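Local coordinates for putative acyl-CoA dehydrogenase (PDB 5JSC), which belongs to the acyl-CoA dehydrogenase family and binds flavin-adenine dinucleotide as a four-chain assembly, at residues L94-A99 and F272-M277; I311-L316 and K339-E344; G345-I350 and A377-E382; D351-L356 and T366-L371. All blocks are in the same frame, centred on the assembly; numbering follows the deposited sequence. Where two conformers were deposited one is given.

Contact 1 of 4, residues L94-A99 and F272-M277; sequences LRETLA and FARHAM. With EDO (1,2-ethanediol), chain O.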
# COMPACT_ATOMS: atom_id res chain seq x y z
N LEU C 94 -12.47 -8.22 27.05
CA LEU C 94 -13.78 -8.83 26.87
C LEU C 94 -14.23 -8.74 25.42
O LEU C 94 -14.64 -9.74 24.82
CB LEU C 94 -14.80 -8.18 27.80
CG LEU C 94 -14.57 -8.44 29.29
CD1 LEU C 94 -15.53 -7.61 30.12
CD2 LEU C 94 -14.73 -9.93 29.62
N ARG C 95 -14.18 -7.53 24.83
CA ARG C 95 -14.59 -7.40 23.43
C ARG C 95 -13.67 -8.19 22.50
O ARG C 95 -14.14 -8.84 21.56
CB ARG C 95 -14.62 -5.93 23.01
CG ARG C 95 -15.81 -5.16 23.53
CD ARG C 95 -16.06 -3.92 22.67
NE ARG C 95 -16.63 -4.25 21.36
CZ ARG C 95 -17.07 -3.35 20.49
NH1 ARG C 95 -17.00 -2.05 20.77
NH2 ARG C 95 -17.59 -3.75 19.33
N GLU C 96 -12.36 -8.14 22.74
CA GLU C 96 -11.44 -8.91 21.91
C GLU C 96 -11.79 -10.39 21.92
O GLU C 96 -11.90 -11.03 20.86
CB GLU C 96 -9.99 -8.70 22.36
CG GLU C 96 -9.03 -9.45 21.49
CD GLU C 96 -7.62 -9.50 22.02
OE1 GLU C 96 -7.21 -8.58 22.77
OE2 GLU C 96 -6.90 -10.46 21.68
N THR C 97 -11.98 -10.97 23.11
CA THR C 97 -12.27 -12.39 23.20
C THR C 97 -13.64 -12.72 22.63
O THR C 97 -13.80 -13.70 21.89
CB THR C 97 -12.17 -12.85 24.65
OG1 THR C 97 -10.90 -12.46 25.17
CG2 THR C 97 -12.31 -14.38 24.76
N LEU C 98 -14.65 -11.91 22.95
CA LEU C 98 -15.98 -12.17 22.41
C LEU C 98 -15.98 -12.09 20.89
O LEU C 98 -16.49 -13.00 20.22
CB LEU C 98 -16.99 -11.18 22.99
CG LEU C 98 -17.40 -11.44 24.45
CD1 LEU C 98 -18.11 -10.21 25.00
CD2 LEU C 98 -18.27 -12.68 24.57
N ALA C 99 -15.38 -11.04 20.33
CA ALA C 99 -15.35 -10.89 18.88
C ALA C 99 -14.62 -12.05 18.21
O ALA C 99 -15.00 -12.48 17.11
CB ALA C 99 -14.68 -9.57 18.50
N PHE C 272 -11.61 -10.09 15.90
CA PHE C 272 -11.97 -10.60 14.58
C PHE C 272 -10.72 -10.99 13.79
O PHE C 272 -10.68 -12.05 13.15
CB PHE C 272 -12.79 -9.56 13.81
CG PHE C 272 -14.17 -9.32 14.38
CD1 PHE C 272 -15.01 -10.38 14.73
CD2 PHE C 272 -14.64 -8.02 14.55
CE1 PHE C 272 -16.28 -10.15 15.23
CE2 PHE C 272 -15.92 -7.78 15.06
CZ PHE C 272 -16.73 -8.85 15.41
N ALA C 273 -9.68 -10.14 13.83
CA ALA C 273 -8.44 -10.45 13.12
C ALA C 273 -7.79 -11.73 13.66
O ALA C 273 -7.29 -12.55 12.89
CB ALA C 273 -7.47 -9.28 13.21
N ARG C 274 -7.79 -11.91 14.99
CA ARG C 274 -7.19 -13.12 15.53
C ARG C 274 -7.95 -14.36 15.08
O ARG C 274 -7.34 -15.41 14.83
CB ARG C 274 -7.15 -13.06 17.06
CG ARG C 274 -6.15 -12.06 17.62
CD ARG C 274 -5.87 -12.39 19.08
NE ARG C 274 -5.08 -11.37 19.78
CZ ARG C 274 -3.75 -11.27 19.73
NH1 ARG C 274 -3.05 -12.09 18.97
NH2 ARG C 274 -3.12 -10.33 20.43
N HIS C 275 -9.27 -14.27 14.97
CA HIS C 275 -10.03 -15.40 14.44
C HIS C 275 -9.61 -15.70 13.01
O HIS C 275 -9.35 -16.86 12.65
CB HIS C 275 -11.53 -15.10 14.53
CG HIS C 275 -12.41 -16.29 14.28
ND1 HIS C 275 -13.78 -16.22 14.36
CD2 HIS C 275 -12.12 -17.56 13.94
CE1 HIS C 275 -14.30 -17.41 14.09
NE2 HIS C 275 -13.31 -18.24 13.84
N ALA C 276 -9.48 -14.66 12.18
CA ALA C 276 -9.04 -14.87 10.79
C ALA C 276 -7.64 -15.46 10.74
O ALA C 276 -7.35 -16.31 9.89
CB ALA C 276 -9.10 -13.55 10.03
N MET C 277 -6.75 -14.99 11.61
CA MET C 277 -5.39 -15.52 11.67
C MET C 277 -5.40 -17.01 11.96
O MET C 277 -4.68 -17.79 11.32
CB MET C 277 -4.59 -14.77 12.74
CG MET C 277 -3.14 -15.22 12.90
SD MET C 277 -2.08 -14.38 11.71
CE MET C 277 -1.47 -15.68 10.70
C1 EDO O . -3.86 -9.10 23.78
O1 EDO O . -4.47 -8.94 22.50
C2 EDO O . -4.64 -10.11 24.60
O2 EDO O . -5.01 -11.22 23.78
O HOH W 1 -15.45 -14.23 15.13

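Contact 2 of 4, residues I311-L316 and K339-E344; sequences IDSSAL and KWHASE. With SO4 (sulfate ion), chain P.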
# COMPACT_ATOMS: atom_id res chain seq x y z
N ILE C 311 -1.56 -7.85 13.42
CA ILE C 311 -2.21 -8.19 14.69
C ILE C 311 -1.39 -7.69 15.87
O ILE C 311 -1.95 -7.12 16.83
CB ILE C 311 -2.47 -9.70 14.76
CG1 ILE C 311 -3.70 -10.03 13.90
CG2 ILE C 311 -2.66 -10.18 16.22
CD1 ILE C 311 -3.86 -11.51 13.62
N ASP C 312 -0.07 -7.89 15.85
CA ASP C 312 0.72 -7.47 17.00
C ASP C 312 0.78 -5.95 17.11
O ASP C 312 0.69 -5.40 18.21
CB ASP C 312 2.13 -8.06 16.95
CG ASP C 312 2.19 -9.45 17.55
OD1 ASP C 312 1.11 -10.06 17.75
OD2 ASP C 312 3.32 -9.93 17.81
N SER C 313 0.92 -5.24 15.98
CA SER C 313 0.92 -3.79 16.07
C SER C 313 -0.45 -3.28 16.53
O SER C 313 -0.51 -2.35 17.35
CB SER C 313 1.34 -3.15 14.74
OG SER C 313 0.53 -3.57 13.67
N SER C 314 -1.54 -3.90 16.06
CA SER C 314 -2.87 -3.52 16.53
C SER C 314 -3.00 -3.77 18.03
O SER C 314 -3.47 -2.91 18.77
CB SER C 314 -3.95 -4.29 15.77
OG SER C 314 -3.96 -3.93 14.40
N ALA C 315 -2.60 -4.96 18.48
CA ALA C 315 -2.75 -5.30 19.89
C ALA C 315 -1.94 -4.35 20.77
O ALA C 315 -2.43 -3.91 21.82
CB ALA C 315 -2.33 -6.75 20.13
N LEU C 316 -0.71 -4.04 20.37
CA LEU C 316 0.11 -3.10 21.14
C LEU C 316 -0.55 -1.73 21.21
O LEU C 316 -0.58 -1.11 22.28
CB LEU C 316 1.51 -3.01 20.54
CG LEU C 316 2.38 -4.25 20.84
CD1 LEU C 316 3.55 -4.38 19.85
CD2 LEU C 316 2.89 -4.21 22.29
N LYS C 339 -8.12 2.63 17.21
CA LYS C 339 -9.35 2.30 16.48
C LYS C 339 -9.09 2.29 14.98
O LYS C 339 -9.49 1.37 14.27
CB LYS C 339 -10.44 3.31 16.86
CG LYS C 339 -11.88 2.90 16.49
CD LYS C 339 -12.26 3.30 15.08
CE LYS C 339 -13.71 2.94 14.78
NZ LYS C 339 -14.12 3.34 13.38
N TRP C 340 -8.40 3.32 14.49
CA TRP C 340 -8.00 3.40 13.09
C TRP C 340 -7.18 2.19 12.67
O TRP C 340 -7.54 1.46 11.73
CB TRP C 340 -7.23 4.71 12.91
CG TRP C 340 -6.39 4.91 11.67
CD1 TRP C 340 -6.43 4.21 10.50
CD2 TRP C 340 -5.39 5.91 11.51
NE1 TRP C 340 -5.50 4.72 9.61
CE2 TRP C 340 -4.86 5.77 10.22
CE3 TRP C 340 -4.90 6.93 12.34
CZ2 TRP C 340 -3.84 6.59 9.75
CZ3 TRP C 340 -3.89 7.74 11.86
CH2 TRP C 340 -3.38 7.58 10.57
N HIS C 341 -6.06 1.95 13.36
CA HIS C 341 -5.13 0.91 12.92
C HIS C 341 -5.75 -0.48 13.03
O HIS C 341 -5.60 -1.32 12.13
CB HIS C 341 -3.85 0.99 13.76
CG HIS C 341 -2.76 0.08 13.31
ND1 HIS C 341 -2.77 -1.28 13.55
CD2 HIS C 341 -1.59 0.35 12.68
CE1 HIS C 341 -1.67 -1.81 13.04
NE2 HIS C 341 -0.94 -0.85 12.51
N ALA C 342 -6.41 -0.76 14.15
CA ALA C 342 -6.91 -2.12 14.34
C ALA C 342 -8.06 -2.43 13.38
O ALA C 342 -8.17 -3.56 12.90
CB ALA C 342 -7.34 -2.32 15.79
N SER C 343 -8.93 -1.45 13.09
CA SER C 343 -10.04 -1.74 12.18
C SER C 343 -9.56 -1.86 10.74
O SER C 343 -9.96 -2.78 10.02
CB SER C 343 -11.13 -0.67 12.31
OG SER C 343 -10.64 0.62 11.96
N GLU C 344 -8.69 -0.94 10.31
CA GLU C 344 -8.15 -1.04 8.96
C GLU C 344 -7.28 -2.28 8.81
O GLU C 344 -7.32 -2.96 7.78
CB GLU C 344 -7.34 0.20 8.60
CG GLU C 344 -8.16 1.48 8.46
CD GLU C 344 -9.06 1.47 7.23
OE1 GLU C 344 -10.17 2.05 7.31
OE2 GLU C 344 -8.67 0.89 6.19
S SO4 P . 1.29 -3.05 10.18
O1 SO4 P . 1.64 -3.67 11.46
O2 SO4 P . 1.42 -1.59 10.31
O3 SO4 P . -0.10 -3.38 9.84
O4 SO4 P . 2.22 -3.53 9.17

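Contact 3 of 4, residues G345-I350 and A377-E382; sequences GAQQVI and ALRIYE. With FAD (flavin-adenine dinucleotide), chain M.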
# COMPACT_ATOMS: atom_id res chain seq x y z
N GLY C 345 -6.49 -2.58 9.85
CA GLY C 345 -5.64 -3.76 9.80
C GLY C 345 -6.43 -5.05 9.80
O GLY C 345 -6.11 -5.98 9.06
N ALA C 346 -7.48 -5.12 10.63
CA ALA C 346 -8.29 -6.34 10.67
C ALA C 346 -8.94 -6.60 9.32
O ALA C 346 -9.06 -7.76 8.90
CB ALA C 346 -9.36 -6.24 11.75
N GLN C 347 -9.36 -5.54 8.62
CA GLN C 347 -9.89 -5.72 7.27
C GLN C 347 -8.88 -6.44 6.39
O GLN C 347 -9.22 -7.39 5.67
CB GLN C 347 -10.24 -4.36 6.66
CG GLN C 347 -10.80 -4.44 5.23
CD GLN C 347 -12.29 -4.70 5.19
OE1 GLN C 347 -13.07 -4.04 5.88
NE2 GLN C 347 -12.71 -5.70 4.39
N GLN C 348 -7.61 -6.01 6.46
CA GLN C 348 -6.57 -6.62 5.64
C GLN C 348 -6.31 -8.06 6.04
O GLN C 348 -6.10 -8.92 5.18
CB GLN C 348 -5.28 -5.80 5.76
CG GLN C 348 -5.41 -4.41 5.20
CD GLN C 348 -4.20 -3.56 5.53
OE1 GLN C 348 -3.47 -3.85 6.48
NE2 GLN C 348 -3.99 -2.51 4.75
N VAL C 349 -6.26 -8.33 7.35
CA VAL C 349 -6.02 -9.69 7.83
C VAL C 349 -7.13 -10.62 7.38
O VAL C 349 -6.88 -11.73 6.89
CB VAL C 349 -5.89 -9.68 9.37
CG1 VAL C 349 -5.78 -11.11 9.90
CG2 VAL C 349 -4.67 -8.86 9.77
N ILE C 350 -8.37 -10.19 7.57
CA ILE C 350 -9.53 -10.99 7.18
C ILE C 350 -9.54 -11.21 5.68
O ILE C 350 -9.78 -12.33 5.21
CB ILE C 350 -10.81 -10.30 7.69
CG1 ILE C 350 -10.88 -10.41 9.21
CG2 ILE C 350 -12.04 -10.89 7.03
CD1 ILE C 350 -11.88 -9.45 9.85
N ALA C 377 -18.13 -2.70 8.95
CA ALA C 377 -18.74 -1.59 9.67
C ALA C 377 -17.83 -0.99 10.73
O ALA C 377 -18.03 0.17 11.11
CB ALA C 377 -20.05 -2.02 10.33
N LEU C 378 -16.84 -1.74 11.23
CA LEU C 378 -16.03 -1.21 12.33
C LEU C 378 -15.10 -0.10 11.86
O LEU C 378 -14.56 0.63 12.70
CB LEU C 378 -15.22 -2.33 13.00
CG LEU C 378 -16.01 -3.17 14.03
CD1 LEU C 378 -17.08 -4.05 13.37
CD2 LEU C 378 -15.09 -4.02 14.89
N ARG C 379 -14.91 0.05 10.55
CA ARG C 379 -14.17 1.17 10.00
C ARG C 379 -15.05 2.41 9.85
O ARG C 379 -14.56 3.46 9.43
CB ARG C 379 -13.57 0.77 8.65
CG ARG C 379 -12.52 -0.36 8.79
CD ARG C 379 -12.24 -1.03 7.45
NE ARG C 379 -11.88 -0.03 6.44
CZ ARG C 379 -12.00 -0.22 5.13
NH1 ARG C 379 -12.47 -1.38 4.67
NH2 ARG C 379 -11.65 0.74 4.28
N ILE C 380 -16.33 2.31 10.23
CA ILE C 380 -17.31 3.36 10.03
C ILE C 380 -17.90 3.83 11.35
O ILE C 380 -17.94 5.03 11.64
CB ILE C 380 -18.42 2.92 9.05
CG1 ILE C 380 -17.81 2.66 7.67
CG2 ILE C 380 -19.52 3.98 8.96
CD1 ILE C 380 -18.68 1.82 6.75
N TYR C 381 -18.34 2.89 12.19
CA TYR C 381 -19.01 3.33 13.41
C TYR C 381 -17.99 3.70 14.49
O TYR C 381 -16.80 3.40 14.40
CB TYR C 381 -20.03 2.28 13.88
CG TYR C 381 -19.60 0.91 14.42
CD1 TYR C 381 -18.68 0.79 15.46
CD2 TYR C 381 -20.22 -0.25 13.97
CE1 TYR C 381 -18.34 -0.46 15.98
CE2 TYR C 381 -19.90 -1.51 14.49
CZ TYR C 381 -18.96 -1.60 15.50
OH TYR C 381 -18.64 -2.82 16.05
N GLU C 382 -18.50 4.41 15.52
CA GLU C 382 -17.71 5.10 16.55
C GLU C 382 -16.67 6.03 15.92
O GLU C 382 -15.60 6.28 16.49
CB GLU C 382 -17.08 4.12 17.55
CG GLU C 382 -18.12 3.40 18.47
CD GLU C 382 -17.60 3.04 19.87
OE1 GLU C 382 -16.77 3.79 20.42
OE2 GLU C 382 -18.04 2.00 20.43
PA FAD M . -21.00 10.62 6.81
O1A FAD M . -20.93 11.48 8.01
O2A FAD M . -21.85 11.11 5.64
O5B FAD M . -19.51 10.36 6.32
C5B FAD M . -19.28 9.64 5.09
C4B FAD M . -17.79 9.42 5.01
O4B FAD M . -17.14 10.69 4.89
C3B FAD M . -17.15 8.82 6.26
O3B FAD M . -17.34 7.41 6.37
C2B FAD M . -15.69 9.24 6.09
O2B FAD M . -15.02 8.32 5.23
C1B FAD M . -15.82 10.60 5.38
N9A FAD M . -15.57 11.76 6.23
C8A FAD M . -16.25 12.12 7.37
N7A FAD M . -15.87 13.27 7.87
C5A FAD M . -14.88 13.71 7.00
C6A FAD M . -14.09 14.87 6.97
N6A FAD M . -14.16 15.84 7.88
N1A FAD M . -13.20 15.00 5.96
C2A FAD M . -13.10 14.01 5.05
N3A FAD M . -13.80 12.87 4.98
C4A FAD M . -14.68 12.78 5.99
N1 FAD M . -24.54 5.76 15.49
C2 FAD M . -25.09 6.01 16.72
O2 FAD M . -25.38 7.16 17.09
N3 FAD M . -25.33 4.97 17.58
C4 FAD M . -25.08 3.63 17.32
O4 FAD M . -25.42 2.77 18.13
C4X FAD M . -24.48 3.38 16.04
N5 FAD M . -24.27 2.13 15.71
C5X FAD M . -23.88 1.87 14.40
C6 FAD M . -23.81 0.55 13.98
C7 FAD M . -23.53 0.23 12.65
C7M FAD M . -23.50 -1.22 12.23
C8 FAD M . -23.29 1.26 11.73
C8M FAD M . -22.99 0.96 10.28
C9 FAD M . -23.35 2.59 12.15
C9A FAD M . -23.65 2.90 13.48
N10 FAD M . -23.81 4.23 13.91
C10 FAD M . -24.26 4.50 15.18
C1' FAD M . -23.65 5.33 12.94
C2' FAD M . -22.19 5.67 12.66
O2' FAD M . -21.59 6.30 13.79
C3' FAD M . -22.12 6.61 11.45
O3' FAD M . -22.52 5.83 10.33
C4' FAD M . -20.74 7.20 11.21
O4' FAD M . -20.46 8.17 12.22
C5' FAD M . -20.63 7.84 9.83
O5' FAD M . -21.68 8.83 9.72
P FAD M . -22.55 8.79 8.36
O1P FAD M . -23.06 7.42 8.08
O2P FAD M . -23.60 9.86 8.43
O3P FAD M . -21.51 9.17 7.21

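Contact 4 of 4, residues D351-L356 and T366-L371; sequences DAAVQL and TAVEML. With FAD (flavin-adenine dinucleotide), chain T.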
# COMPACT_ATOMS: atom_id res chain seq x y z
N ASP C 351 -9.24 -10.17 4.91
CA ASP C 351 -9.21 -10.31 3.45
C ASP C 351 -8.17 -11.33 3.02
O ASP C 351 -8.42 -12.12 2.09
CB ASP C 351 -8.92 -8.95 2.82
CG ASP C 351 -9.00 -8.99 1.33
OD1 ASP C 351 -10.13 -8.94 0.81
OD2 ASP C 351 -7.92 -9.05 0.68
N ALA C 352 -7.01 -11.33 3.67
CA ALA C 352 -5.97 -12.31 3.36
C ALA C 352 -6.42 -13.72 3.72
O ALA C 352 -6.14 -14.67 2.98
CB ALA C 352 -4.68 -11.95 4.10
N ALA C 353 -7.12 -13.88 4.85
CA ALA C 353 -7.61 -15.21 5.23
C ALA C 353 -8.65 -15.73 4.23
O ALA C 353 -8.66 -16.92 3.91
CB ALA C 353 -8.18 -15.18 6.65
N VAL C 354 -9.54 -14.86 3.76
CA VAL C 354 -10.46 -15.24 2.69
C VAL C 354 -9.68 -15.78 1.49
O VAL C 354 -10.00 -16.84 0.94
CB VAL C 354 -11.35 -14.05 2.28
CG1 VAL C 354 -12.10 -14.37 0.99
CG2 VAL C 354 -12.32 -13.72 3.40
N GLN C 355 -8.64 -15.05 1.08
CA GLN C 355 -7.88 -15.43 -0.10
C GLN C 355 -7.22 -16.79 0.08
O GLN C 355 -7.18 -17.61 -0.85
CB GLN C 355 -6.85 -14.36 -0.42
CG GLN C 355 -6.28 -14.44 -1.82
CD GLN C 355 -7.28 -14.05 -2.90
OE1 GLN C 355 -8.38 -13.58 -2.62
NE2 GLN C 355 -6.87 -14.21 -4.16
N LEU C 356 -6.70 -17.06 1.29
CA LEU C 356 -6.05 -18.35 1.54
C LEU C 356 -7.03 -19.51 1.40
O LEU C 356 -6.63 -20.61 1.01
CB LEU C 356 -5.43 -18.35 2.95
CG LEU C 356 -4.18 -17.49 3.15
CD1 LEU C 356 -3.89 -17.28 4.64
CD2 LEU C 356 -2.97 -18.12 2.44
N THR C 366 -19.03 -19.77 6.25
CA THR C 366 -17.70 -20.11 6.73
C THR C 366 -17.18 -18.99 7.61
O THR C 366 -17.60 -17.83 7.50
CB THR C 366 -16.73 -20.34 5.58
OG1 THR C 366 -16.55 -19.11 4.87
CG2 THR C 366 -17.26 -21.40 4.62
N ALA C 367 -16.23 -19.33 8.49
CA ALA C 367 -15.73 -18.34 9.43
C ALA C 367 -15.18 -17.11 8.71
O ALA C 367 -15.51 -15.97 9.08
CB ALA C 367 -14.66 -18.97 10.33
N VAL C 368 -14.38 -17.31 7.67
CA VAL C 368 -13.74 -16.14 7.06
C VAL C 368 -14.75 -15.34 6.23
O VAL C 368 -14.63 -14.11 6.15
CB VAL C 368 -12.51 -16.54 6.22
CG1 VAL C 368 -11.45 -17.20 7.11
CG2 VAL C 368 -12.88 -17.44 5.03
N GLU C 369 -15.75 -15.99 5.63
CA GLU C 369 -16.78 -15.23 4.91
C GLU C 369 -17.57 -14.36 5.87
O GLU C 369 -17.90 -13.21 5.56
CB GLU C 369 -17.71 -16.19 4.16
CG GLU C 369 -18.73 -15.52 3.24
CD GLU C 369 -20.02 -15.12 3.94
OE1 GLU C 369 -20.32 -15.64 5.04
OE2 GLU C 369 -20.76 -14.30 3.37
N MET C 370 -17.89 -14.90 7.05
CA MET C 370 -18.60 -14.11 8.05
C MET C 370 -17.75 -12.93 8.52
O MET C 370 -18.27 -11.83 8.72
CB MET C 370 -19.00 -14.99 9.22
CG MET C 370 -19.99 -16.07 8.81
SD MET C 370 -20.63 -17.04 10.16
CE MET C 370 -19.15 -17.79 10.79
N LEU C 371 -16.45 -13.16 8.72
CA LEU C 371 -15.57 -12.09 9.18
C LEU C 371 -15.45 -10.99 8.13
O LEU C 371 -15.37 -9.81 8.48
CB LEU C 371 -14.20 -12.65 9.54
CG LEU C 371 -14.20 -13.52 10.80
CD1 LEU C 371 -12.94 -14.39 10.86
CD2 LEU C 371 -14.29 -12.65 12.05
PA FAD T . -6.84 -23.38 -3.56
O1A FAD T . -6.36 -24.04 -4.80
O2A FAD T . -6.81 -24.22 -2.30
O5B FAD T . -6.00 -22.05 -3.35
C5B FAD T . -6.15 -21.30 -2.13
C4B FAD T . -5.34 -20.04 -2.31
O4B FAD T . -3.95 -20.40 -2.43
C3B FAD T . -5.61 -19.27 -3.60
O3B FAD T . -6.79 -18.47 -3.53
C2B FAD T . -4.33 -18.44 -3.73
O2B FAD T . -4.42 -17.25 -2.96
C1B FAD T . -3.27 -19.39 -3.15
N9A FAD T . -2.39 -20.03 -4.13
C8A FAD T . -2.77 -20.87 -5.14
N7A FAD T . -1.77 -21.39 -5.81
C5A FAD T . -0.65 -20.85 -5.19
C6A FAD T . 0.73 -21.03 -5.41
N6A FAD T . 1.23 -21.82 -6.37
N1A FAD T . 1.58 -20.36 -4.61
C2A FAD T . 1.08 -19.56 -3.65
N3A FAD T . -0.20 -19.32 -3.35
C4A FAD T . -1.02 -20.01 -4.16
N1 FAD T . -14.45 -23.63 -10.95
C2 FAD T . -14.86 -24.29 -12.06
O2 FAD T . -14.26 -25.29 -12.49
N3 FAD T . -15.96 -23.85 -12.75
C4 FAD T . -16.72 -22.74 -12.44
O4 FAD T . -17.73 -22.49 -13.08
C4X FAD T . -16.27 -22.02 -11.27
N5 FAD T . -16.98 -21.00 -10.87
C5X FAD T . -16.65 -20.43 -9.65
C6 FAD T . -17.49 -19.45 -9.12
C7 FAD T . -17.28 -18.92 -7.85
C7M FAD T . -18.23 -17.89 -7.30
C8 FAD T . -16.19 -19.37 -7.10
C8M FAD T . -15.93 -18.83 -5.71
C9 FAD T . -15.34 -20.34 -7.63
C9A FAD T . -15.56 -20.87 -8.89
N10 FAD T . -14.78 -21.93 -9.40
C10 FAD T . -15.13 -22.55 -10.58
C1' FAD T . -13.66 -22.45 -8.61
C2' FAD T . -12.42 -21.55 -8.63
O2' FAD T . -11.79 -21.59 -9.91
C3' FAD T . -11.44 -22.01 -7.55
O3' FAD T . -12.04 -21.69 -6.30
C4' FAD T . -10.06 -21.35 -7.62
O4' FAD T . -9.36 -21.86 -8.76
C5' FAD T . -9.25 -21.58 -6.36
O5' FAD T . -9.18 -23.01 -6.12
P FAD T . -9.50 -23.46 -4.61
O1P FAD T . -10.80 -22.93 -4.13
O2P FAD T . -9.42 -24.96 -4.57
O3P FAD T . -8.32 -22.83 -3.75

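Contact 1 of 4, residues L94-A99 and F272-M277
Glu96 OE2 accepts from two groups. Arg274 NE lies 2.8 Å from Glu96 OE2 in a salt bridge. O2 of a bound 1,2-ethanediol donates to the same oxygen. The bond from Arg274 is bent, 145° at the hydrogen, and NE stands above the carboxylate plane, 35° out of it. The carboxylate and guanidinium planes are only slightly turned against each other. Both chains are long enough to bridge the gap between the helices: Glu96 reaches out with CG anti to the backbone N (chi1 -178°), and Arg274 runs extended from CG to NE. The diol, probably from the crystallisation liquor, closes a ring of bonds. Its O1 donates to Glu96 OE1 and accepts from Arg274 NH2, with 2.8 Å between NH2 and O1. Tyr319 OH also bonds to Glu96 OE1.

The apolar half lies about a turn further along helix 88-101, at Ala99. The methyl of Ala99 sits over the centre of one face of the Phe272 ring, a CH-pi contact with CB 3.7 Å from the centroid. A water joins Ala99 O to His275 ND1, 2.7 Å from each.

The contact ties helix 88-101 of the N-terminal domain to helix 250-286 of the C-terminal domain. Helix 103-122 packs against Arg95, Leu98 and Ala99, helix 367-376 touches Phe272 and His275, and helix 298-325 lies against Arg274.

Contact 2 of 4, residues I311-L316 and K339-E344
Ser314 and Ala342 have the nearest CA atoms of the two segments, 4.8 Å apart, where two nearly antiparallel helix segments pass at 8.8 Å between axes and 151° between directions. Small side chains permit this. The methyl of Ala342 meets Ser314 CB at 3.9 Å.

His341 ND1 donates to Ser314 OG at 3.0 Å, and the oxygen lies in the ring plane. His341 CG is anti to the backbone N (chi1 -173°), which carries the ring across to the serines. In the conformer given, the ND1 bond orients the imidazole; Ser314 OG is itself held by Thr310 O, one turn back on its own helix.

The far edge of the ring faces a sulfate, probably from the crystallisation liquor. His341 NE2 gives a weak bond of 3.3 Å to sulfate O2, and Ser313 OG lies very close to sulfate O1. Both sulfate contacts are doubtful in detail, as Ser313 and His341 each have a second conformer. Thr310 OG1 of the same chain and His341 NE2 of the second subunit also bond to the anion, so the site lies at a subunit interface.

Helices 298-325 and 332-356 are neighbours in the C-terminal helical domain. Helix 250-286 packs against Ile311, Ala315 and Ser343, and helix 385-405 against Lys339 and Trp340.

Contact 3 of 4, residues G345-I350 and A377-E382
Gln347 and Arg379 meet with their side chains at about a right angle, within the helical C-terminal domain of the acyl-CoA dehydrogenase fold. Gln347 belongs to helix 332-356. Arg379 belongs to the loop between helices 367-376 and 385-405. The amide and guanidinium planes are 72° apart. Arg379 NH1 donates to Gln347 OE1 at 3.0 Å. The oxygen lies in the guanidinium plane, at its edge. The amide is used differently: NH1 comes in from over the amide, 61° from the carbonyl plane, so the bond does not follow a lone pair. A bend at chi2 of Gln347 (85°) folds the amide back so that its oxygen faces the arginine. The CB of Gln347 also lies 4.0 Å from Arg379 CD.

Other groups hold both side chains. Arg379 NE forms a salt bridge with Glu344, and NH2 forms one with Asp351 of the third subunit. Gln347 NE2 bonds to Tyr372 OH of that subunit. The guanidinium is thus shared between carboxylates of two chains, which probably keeps it charged.

The same loop lines the flavin pocket. Ile380 and Tyr381 touch the flavin-adenine dinucleotide of chain M. The Tyr381 ring meets the flavin obliquely, with CD2 3.6 Å from C7, while Ile380 O lies 3.6 Å from C4' of the ribityl chain.

Contact 4 of 4, residues D351-L356 and T366-L371
Val368 faces Ala353 and Val354 in an apolar contact between the last turns of helix 332-356 and the first turn of helix 367-376. Its two methyls part the work. CG1 meets the methyl of Ala353 at 3.9 Å, and CG2 lies against the backbone of Val354, 4.0 Å from its CA. The Val354 side chain answers with CG2, which stands 4.0 Å from Val368 CB and 3.6 Å from Val368 O. That methyl is beside the backbone N of its own residue, because CG1 takes the anti position (chi1 169°). The two valine side chains cross obliquely. Val354 and Val368 also have the nearest CA atoms of the two segments, 5.5 Å apart.

Polar bonds lie beside this patch, not across it. Thr366 is the N-cap of helix 367-376. Its OG1 accepts a weak bond of 3.3 Å from Glu369 N. On the other helix, Gln355 O accepts from O3B of the flavin-adenine dinucleotide of chain T at 2.8 Å. Leu356 O lies near C5B of the same ligand. Gln355 NE2 bonds to Glu386 of the third subunit, and Asp351 forms salt bridges with Arg376 and Arg379 of that subunit.

No hydrogen bond joins the two segments. They are held by van der Waals contact of buried methyls, while Gln355 and Asp351 turn their polar groups to the cofactor and the third subunit.

How the contacts relate
The contacts follow in series along the chain, except that contact 4 is nested inside the loop closed by contact 3. Contacts 2, 3 and 4 share helix 332-356, which they use in three consecutive six-residue segments. Their centres are 10 Å apart for contacts 2 and 3 and 13 Å for contacts 3 and 4. Contacts 2 and 4 do not touch. Contact 1 brings in the N-terminal domain, and its helix 250-286 touches all three others, with centres 12 to 13 Å away. Contacts 1 and 2 reach the second subunit, contacts 3 and 4 the third. One helical core thus links domain packing, subunit interfaces and two flavin-adenine dinucleotide sites.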